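Local coordinates for precorrin-6Y C5,15-methyltransferase (Corynebacterium diphtheriae, PDB 3HM2) that probably methylates a corrin-ring precursor with S-adenosyl-L-methionine as methyl donor in adenosylcobalamin biosynthesis, this construct being its C-terminal methyltransferase domain, at the interface of chains A and B and the interface of chains A and C. Numbering follows the deposited sequence. Chains: chain A/B/C, precorrin-6Y C5,15-methyltransferase.

Contact 1: the interface of chains A and B. Residues chain A 11-12, 15-16; chain B 12, 15-16, 19-20, 172.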
ATOM      1  N   GLN A  11      16.368  -6.171   7.167  1.00 56.74           N
ATOM      2  CA  GLN A  11      17.206  -5.032   7.524  1.00 54.04           C
ATOM      3  C   GLN A  11      16.349  -3.799   7.801  1.00 51.67           C
ATOM      4  O   GLN A  11      16.486  -3.168   8.845  1.00 50.07           O
ATOM      5  CB  GLN A  11      18.202  -4.709   6.411  1.00 65.71           C
ATOM      6  CG  GLN A  11      18.856  -3.326   6.565  1.00 68.16           C
ATOM      7  CD  GLN A  11      19.434  -2.779   5.263  1.00 65.43           C
ATOM      8  OE1 GLN A  11      19.848  -3.539   4.386  1.00 74.41           O
ATOM      9  NE2 GLN A  11      19.461  -1.455   5.133  1.00 57.80           N
ATOM     10  N   HIS A  12      15.470  -3.471   6.853  1.00 49.23           N
ATOM     11  CA  HIS A  12      14.618  -2.274   6.899  1.00 48.29           C
ATOM     12  C   HIS A  12      13.632  -2.222   8.073  1.00 51.73           C
ATOM     13  O   HIS A  12      13.263  -1.132   8.547  1.00 46.91           O
ATOM     14  CB  HIS A  12      13.848  -2.116   5.583  1.00 49.51           C
ATOM     15  CG  HIS A  12      14.673  -1.561   4.460  1.00 54.79           C
ATOM     16  ND1 HIS A  12      15.486  -0.457   4.608  1.00 48.09           N
ATOM     17  CD2 HIS A  12      14.792  -1.945   3.167  1.00 51.50           C
ATOM     18  CE1 HIS A  12      16.077  -0.190   3.459  1.00 48.50           C
ATOM     19  NE2 HIS A  12      15.671  -1.076   2.566  1.00 49.82           N
ATOM     20  N   ALA A  15      15.645  -1.298  11.175  1.00 34.86           N
ATOM     21  CA  ALA A  15      15.821   0.155  11.125  1.00 38.24           C
ATOM     22  C   ALA A  15      14.652   0.921  11.730  1.00 23.22           C
ATOM     23  O   ALA A  15      14.851   1.774  12.568  1.00 34.41           O
ATOM     24  CB  ALA A  15      16.051   0.612   9.686  1.00 37.71           C
ATOM     25  N   LEU A  16      13.436   0.626  11.302  1.00 28.09           N
ATOM     26  CA  LEU A  16      12.266   1.371  11.784  1.00 26.05           C
ATOM     27  C   LEU A  16      12.009   1.144  13.264  1.00 29.52           C
ATOM     28  O   LEU A  16      11.515   2.030  13.974  1.00 26.65           O
ATOM     29  CB  LEU A  16      11.034   1.006  10.983  1.00 22.05           C
ATOM     30  CG  LEU A  16      11.108   1.504   9.551  1.00 30.44           C
ATOM     31  CD1 LEU A  16      10.210   0.696   8.586  1.00 34.56           C
ATOM     32  CD2 LEU A  16      10.762   2.982   9.532  1.00 30.35           C
TER
ATOM     33  N   HIS B  12      10.343   8.234   9.943  1.00 46.41           N
ATOM     34  CA  HIS B  12      10.285   6.873   9.438  1.00 43.52           C
ATOM     35  C   HIS B  12      10.979   6.766   8.091  1.00 43.10           C
ATOM     36  O   HIS B  12      11.594   5.747   7.768  1.00 41.22           O
ATOM     37  CB  HIS B  12       8.829   6.421   9.356  1.00 44.88           C
ATOM     38  CG  HIS B  12       8.215   6.139  10.695  1.00 55.91           C
ATOM     39  ND1 HIS B  12       7.131   6.838  11.184  1.00 64.42           N
ATOM     40  CD2 HIS B  12       8.553   5.248  11.660  1.00 54.03           C
ATOM     41  CE1 HIS B  12       6.817   6.379  12.384  1.00 65.58           C
ATOM     42  NE2 HIS B  12       7.664   5.413  12.695  1.00 66.90           N
ATOM     43  N   ALA B  15      14.922   7.197   8.937  1.00 40.91           N
ATOM     44  CA  ALA B  15      15.454   5.909   9.395  1.00 38.91           C
ATOM     45  C   ALA B  15      15.758   4.975   8.215  1.00 42.44           C
ATOM     46  O   ALA B  15      16.749   4.236   8.238  1.00 38.57           O
ATOM     47  CB  ALA B  15      14.495   5.244  10.360  1.00 31.25           C
ATOM     48  N   LEU B  16      14.908   5.012   7.186  1.00 38.03           N
ATOM     49  CA  LEU B  16      15.093   4.163   6.012  1.00 40.54           C
ATOM     50  C   LEU B  16      16.277   4.607   5.170  1.00 41.60           C
ATOM     51  O   LEU B  16      16.992   3.771   4.617  1.00 45.40           O
ATOM     52  CB  LEU B  16      13.816   4.114   5.177  1.00 34.98           C
ATOM     53  CG  LEU B  16      12.722   3.403   5.967  1.00 36.37           C
ATOM     54  CD1 LEU B  16      11.320   3.782   5.485  1.00 27.58           C
ATOM     55  CD2 LEU B  16      12.963   1.886   5.938  1.00 24.61           C
ATOM     56  N   SER B  19      19.708   3.779   7.051  1.00 40.42           N
ATOM     57  CA  SER B  19      19.829   2.325   6.919  1.00 35.40           C
ATOM     58  C   SER B  19      20.388   1.944   5.554  1.00 45.32           C
ATOM     59  O   SER B  19      21.358   1.194   5.474  1.00 43.82           O
ATOM     60  CB  SER B  19      18.464   1.649   7.105  1.00 40.62           C
ATOM     61  OG  SER B  19      18.576   0.234   7.081  1.00 41.66           O
ATOM     62  N   ALA B  20      19.775   2.460   4.493  1.00 39.57           N
ATOM     63  CA  ALA B  20      20.275   2.245   3.140  1.00 37.53           C
ATOM     64  C   ALA B  20      21.752   2.608   3.033  1.00 32.92           C
ATOM     65  O   ALA B  20      22.517   1.936   2.342  1.00 30.06           O
ATOM     66  CB  ALA B  20      19.456   3.048   2.139  1.00 30.71           C
ATOM     67  N   GLN B 172      13.252   3.979  -3.124  1.00 31.49           N
ATOM     68  CA  GLN B 172      14.624   4.213  -2.746  1.00 31.29           C
ATOM     69  C   GLN B 172      15.615   3.464  -3.616  1.00 31.45           C
ATOM     70  O   GLN B 172      15.693   2.237  -3.568  1.00 32.67           O
ATOM     71  CB  GLN B 172      14.828   3.834  -1.284  1.00 34.18           C
ATOM     72  CG  GLN B 172      16.069   4.446  -0.671  1.00 32.76           C
ATOM     73  CD  GLN B 172      16.052   4.356   0.840  1.00 27.49           C
ATOM     74  OE1 GLN B 172      16.186   3.273   1.405  1.00 28.81           O
ATOM     75  NE2 GLN B 172      15.884   5.497   1.501  1.00 26.75           N
TER

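Contact 2: the interface of chains A and C. Residues chain A 160-164; chain C 128-131, 168.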
ATOM      1  N   SER A 160      11.832 -11.013 -18.307  1.00 62.70           N
ATOM      2  CA  SER A 160      12.212  -9.747 -18.939  1.00 58.52           C
ATOM      3  C   SER A 160      11.597  -8.509 -18.263  1.00 42.75           C
ATOM      4  O   SER A 160      11.836  -7.373 -18.673  1.00 36.08           O
ATOM      5  CB  SER A 160      11.791  -9.803 -20.400  1.00 49.83           C
ATOM      6  OG  SER A 160      10.638 -10.623 -20.531  1.00 43.73           O
ATOM      7  N   PHE A 161      10.821  -8.749 -17.212  1.00 41.36           N
ATOM      8  CA  PHE A 161       9.989  -7.718 -16.624  1.00 44.22           C
ATOM      9  C   PHE A 161      10.129  -7.652 -15.117  1.00 46.14           C
ATOM     10  O   PHE A 161       9.722  -8.569 -14.394  1.00 51.42           O
ATOM     11  CB  PHE A 161       8.510  -7.905 -17.030  1.00 47.20           C
ATOM     12  CG  PHE A 161       8.249  -7.609 -18.485  1.00 51.88           C
ATOM     13  CD1 PHE A 161       8.254  -6.297 -18.950  1.00 45.86           C
ATOM     14  CD2 PHE A 161       8.036  -8.635 -19.393  1.00 56.33           C
ATOM     15  CE1 PHE A 161       8.047  -6.010 -20.281  1.00 44.98           C
ATOM     16  CE2 PHE A 161       7.827  -8.356 -20.737  1.00 60.02           C
ATOM     17  CZ  PHE A 161       7.831  -7.040 -21.181  1.00 55.00           C
ATOM     18  N   ILE A 162      10.702  -6.550 -14.651  1.00 36.82           N
ATOM     19  CA  ILE A 162      10.709  -6.270 -13.239  1.00 39.53           C
ATOM     20  C   ILE A 162       9.291  -5.884 -12.799  1.00 42.43           C
ATOM     21  O   ILE A 162       8.597  -5.097 -13.451  1.00 36.02           O
ATOM     22  CB  ILE A 162      11.690  -5.132 -12.893  1.00 37.28           C
ATOM     23  CG1 ILE A 162      13.117  -5.517 -13.271  1.00 43.24           C
ATOM     24  CG2 ILE A 162      11.623  -4.803 -11.411  1.00 34.26           C
ATOM     25  CD1 ILE A 162      14.000  -4.332 -13.576  1.00 43.02           C
ATOM     26  N   THR A 163       8.861  -6.445 -11.685  1.00 42.83           N
ATOM     27  CA  THR A 163       7.726  -5.889 -10.977  1.00 43.02           C
ATOM     28  C   THR A 163       8.201  -5.410  -9.599  1.00 34.11           C
ATOM     29  O   THR A 163       9.255  -5.826  -9.113  1.00 33.94           O
ATOM     30  CB  THR A 163       6.659  -6.945 -10.780  1.00 41.95           C
ATOM     31  OG1 THR A 163       7.125  -7.916  -9.824  1.00 42.38           O
ATOM     32  CG2 THR A 163       6.360  -7.624 -12.112  1.00 50.53           C
HETATM   33  N   MSE A 164       7.425  -4.519  -8.996  1.00 38.00           N
HETATM   34  CA  MSE A 164       7.575  -4.161  -7.586  1.00 38.62           C
HETATM   35  C   MSE A 164       6.721  -5.095  -6.724  1.00 36.05           C
HETATM   36  O   MSE A 164       5.502  -5.175  -6.908  1.00 36.02           O
HETATM   37  CB  MSE A 164       7.197  -2.692  -7.355  1.00 41.15           C
HETATM   38  CG  MSE A 164       8.260  -1.729  -7.854  1.00 50.48           C
HETATM   39 SE   MSE A 164      10.020  -2.115  -7.016  1.00 90.10          SE
HETATM   40  CE  MSE A 164       9.836  -0.988  -5.427  1.00 35.02           C
TER
ATOM     41  N   VAL C 128       1.231  -3.593 -15.147  1.00 39.14           N
ATOM     42  CA  VAL C 128       1.561  -4.315 -13.923  1.00 47.50           C
ATOM     43  C   VAL C 128       3.046  -4.717 -13.883  1.00 42.95           C
ATOM     44  O   VAL C 128       3.432  -5.692 -13.237  1.00 41.80           O
ATOM     45  CB  VAL C 128       0.674  -5.557 -13.783  1.00 50.77           C
ATOM     46  CG1 VAL C 128       1.024  -6.570 -14.880  1.00 50.60           C
ATOM     47  CG2 VAL C 128       0.807  -6.160 -12.398  1.00 38.84           C
ATOM     48  N   THR C 129       3.872  -3.953 -14.590  1.00 42.03           N
ATOM     49  CA  THR C 129       5.316  -4.107 -14.516  1.00 44.94           C
ATOM     50  C   THR C 129       5.930  -2.721 -14.423  1.00 41.75           C
ATOM     51  O   THR C 129       5.246  -1.727 -14.670  1.00 44.27           O
ATOM     52  CB  THR C 129       5.891  -4.885 -15.721  1.00 35.51           C
ATOM     53  OG1 THR C 129       5.417  -4.306 -16.945  1.00 32.73           O
ATOM     54  CG2 THR C 129       5.474  -6.338 -15.663  1.00 28.67           C
ATOM     55  N   VAL C 130       7.203  -2.652 -14.035  1.00 36.20           N
ATOM     56  CA  VAL C 130       7.920  -1.379 -13.962  1.00 34.41           C
ATOM     57  C   VAL C 130       7.980  -0.776 -15.370  1.00 43.83           C
ATOM     58  O   VAL C 130       7.619   0.383 -15.590  1.00 42.40           O
ATOM     59  CB  VAL C 130       9.349  -1.573 -13.415  1.00 21.86           C
ATOM     60  CG1 VAL C 130      10.241  -0.433 -13.829  1.00 29.68           C
ATOM     61  CG2 VAL C 130       9.337  -1.711 -11.905  1.00 33.98           C
ATOM     62  N   GLU C 131       8.429  -1.586 -16.326  1.00 43.95           N
ATOM     63  CA  GLU C 131       8.423  -1.218 -17.742  1.00 46.91           C
ATOM     64  C   GLU C 131       7.045  -0.734 -18.240  1.00 38.80           C
ATOM     65  O   GLU C 131       6.906   0.396 -18.717  1.00 35.93           O
ATOM     66  CB  GLU C 131       8.892  -2.415 -18.580  1.00 47.46           C
ATOM     67  CG  GLU C 131      10.338  -2.897 -18.294  1.00 46.09           C
ATOM     68  CD  GLU C 131      10.558  -3.511 -16.905  1.00 42.27           C
ATOM     69  OE1 GLU C 131       9.746  -4.362 -16.456  1.00 25.81           O
ATOM     70  OE2 GLU C 131      11.575  -3.136 -16.269  1.00 50.92           O
ATOM     71  N   LEU C 168       0.100  -7.917  -6.434  1.00 41.04           N
ATOM     72  CA  LEU C 168       0.801  -6.900  -7.215  1.00 36.10           C
ATOM     73  C   LEU C 168      -0.131  -5.729  -7.555  1.00 40.53           C
ATOM     74  O   LEU C 168      -1.321  -5.943  -7.829  1.00 35.09           O
ATOM     75  CB  LEU C 168       1.345  -7.498  -8.492  1.00 32.71           C
ATOM     76  CG  LEU C 168       2.474  -8.495  -8.308  1.00 45.37           C
ATOM     77  CD1 LEU C 168       2.876  -9.035  -9.689  1.00 30.94           C
ATOM     78  CD2 LEU C 168       3.637  -7.789  -7.612  1.00 49.53           C
TER

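Contact 1: the interface of chains A and B
Two copies of a Rossmann-like, S-adenosyl-L-methionine-dependent methyltransferase domain meet here helix against helix, A 9-21 on B 7-21, in a patch of a two-fold symmetric interface. From CB, A:Gln11 sends CG anti to the backbone N (chi1 165°) and then runs extended, so the chain reaches along chain B instead of folding back. CG and CD both pass beside the hydroxyl of B:Ser19. At the tip, the amide nitrogen A:Gln11 NE2 donates to B:Ser19 OG over 2.7 Å. The bond is almost straight, 176° at the hydrogen, and the oxygen lies in the amide plane, an arrangement that would hold the rotation of that plane. The hydroxyl is brought there by its own torsion, OG anti to the backbone N (chi1 -176°). Behind this bond the methyl of A:Ala15 packs on the serine methylene, A:Ala15 CB to B:Ser19 CB 3.7 Å.

Next along the helix, A:His12 crosses B:Leu16 at about a right angle, and its ring nitrogen ND1 lies 3.7 Å from the leucine methyl CD2. The carbon CE1 of the same ring points toward the amide oxygen of B:Gln172, from strand 170-176, at the fringe of the patch. Near the two-fold axis A:Leu16 and B:Leu16 cross obliquely, branch on branch, A:Leu16 CD1 lying 4.0 Å from B:Leu16 CD2. The other methyl, A:Leu16 CD2, lies over the backbone of B:His12, 3.4 Å from its carbonyl O, and also touches the imidazole carbon CD2 of that residue at 3.8 Å. Both leucines carry CG anti to the carbonyl carbon, which directs their branches into the seam between the helices.

Contact 2: the interface of chains A and C
The start of strand A 162-166 meets the N-terminal end of helix C 130-143 through a backbone bond: C:Val130 N donates to A:Ile162 O over 2.9 Å, nearly straight at the hydrogen and in the carbonyl plane. The angle at the oxygen is 157°. An amide of the first helical turn is thus paired by the neighbouring chain, and the helix end may polarise the carbonyl it grips. Side chains pack around this bond. A:Ile162 and C:Val130 lie side by side and point the same way, with the branch methyls A:Ile162 CG2 and C:Val130 CG2 3.9 Å apart.

C:Glu131 starts with CG anti to the carbonyl carbon and bends at chi2 (67°), which turns its carboxylate toward the backbone of A:Ile162. There C:Glu131 OE1 comes within 3.0 Å of A:Ile162 N, but the N-H points elsewhere and the pair is not a hydrogen bond. The methylene CB of the same glutamate sits in plane at the edge of the A:Phe161 ring, 4.0 Å from CD1. C:Thr129 turns its methyl toward chain A: CG2 wedges between A:Phe161 CB, at 3.7 Å, and A:Thr163 CG2, at 3.9 Å. Farther along, C:Leu168 brings its methyl CD2 to 3.3 Å from the carbonyl O of the selenomethionine A:Met164. C:Val128 and C:Thr129 form the loop between strand 122-127 and helix 130-143, whereas the chain A residues run from the preceding loop into the penultimate strand, 162-166, so the site joins a sheet strand to a helix start in the neighbouring alpha-beta domain.

Contact 1 and contact 2 lie about 23 Å apart, measured between the centres of their C-alpha atoms, and have no residue in common. Chain A takes part in both, through its N-terminal helix 9-21 in contact 1 and through strand 162-166 near its C-terminus in contact 2. It can therefore hold chains B and C at the same time by separate surfaces. Each interface is two-fold symmetric, so two kinds of dimer contact can tie four copies into the deposited tetramer. Whether that tetramer is the form at work in the cell, the structure alone does not show.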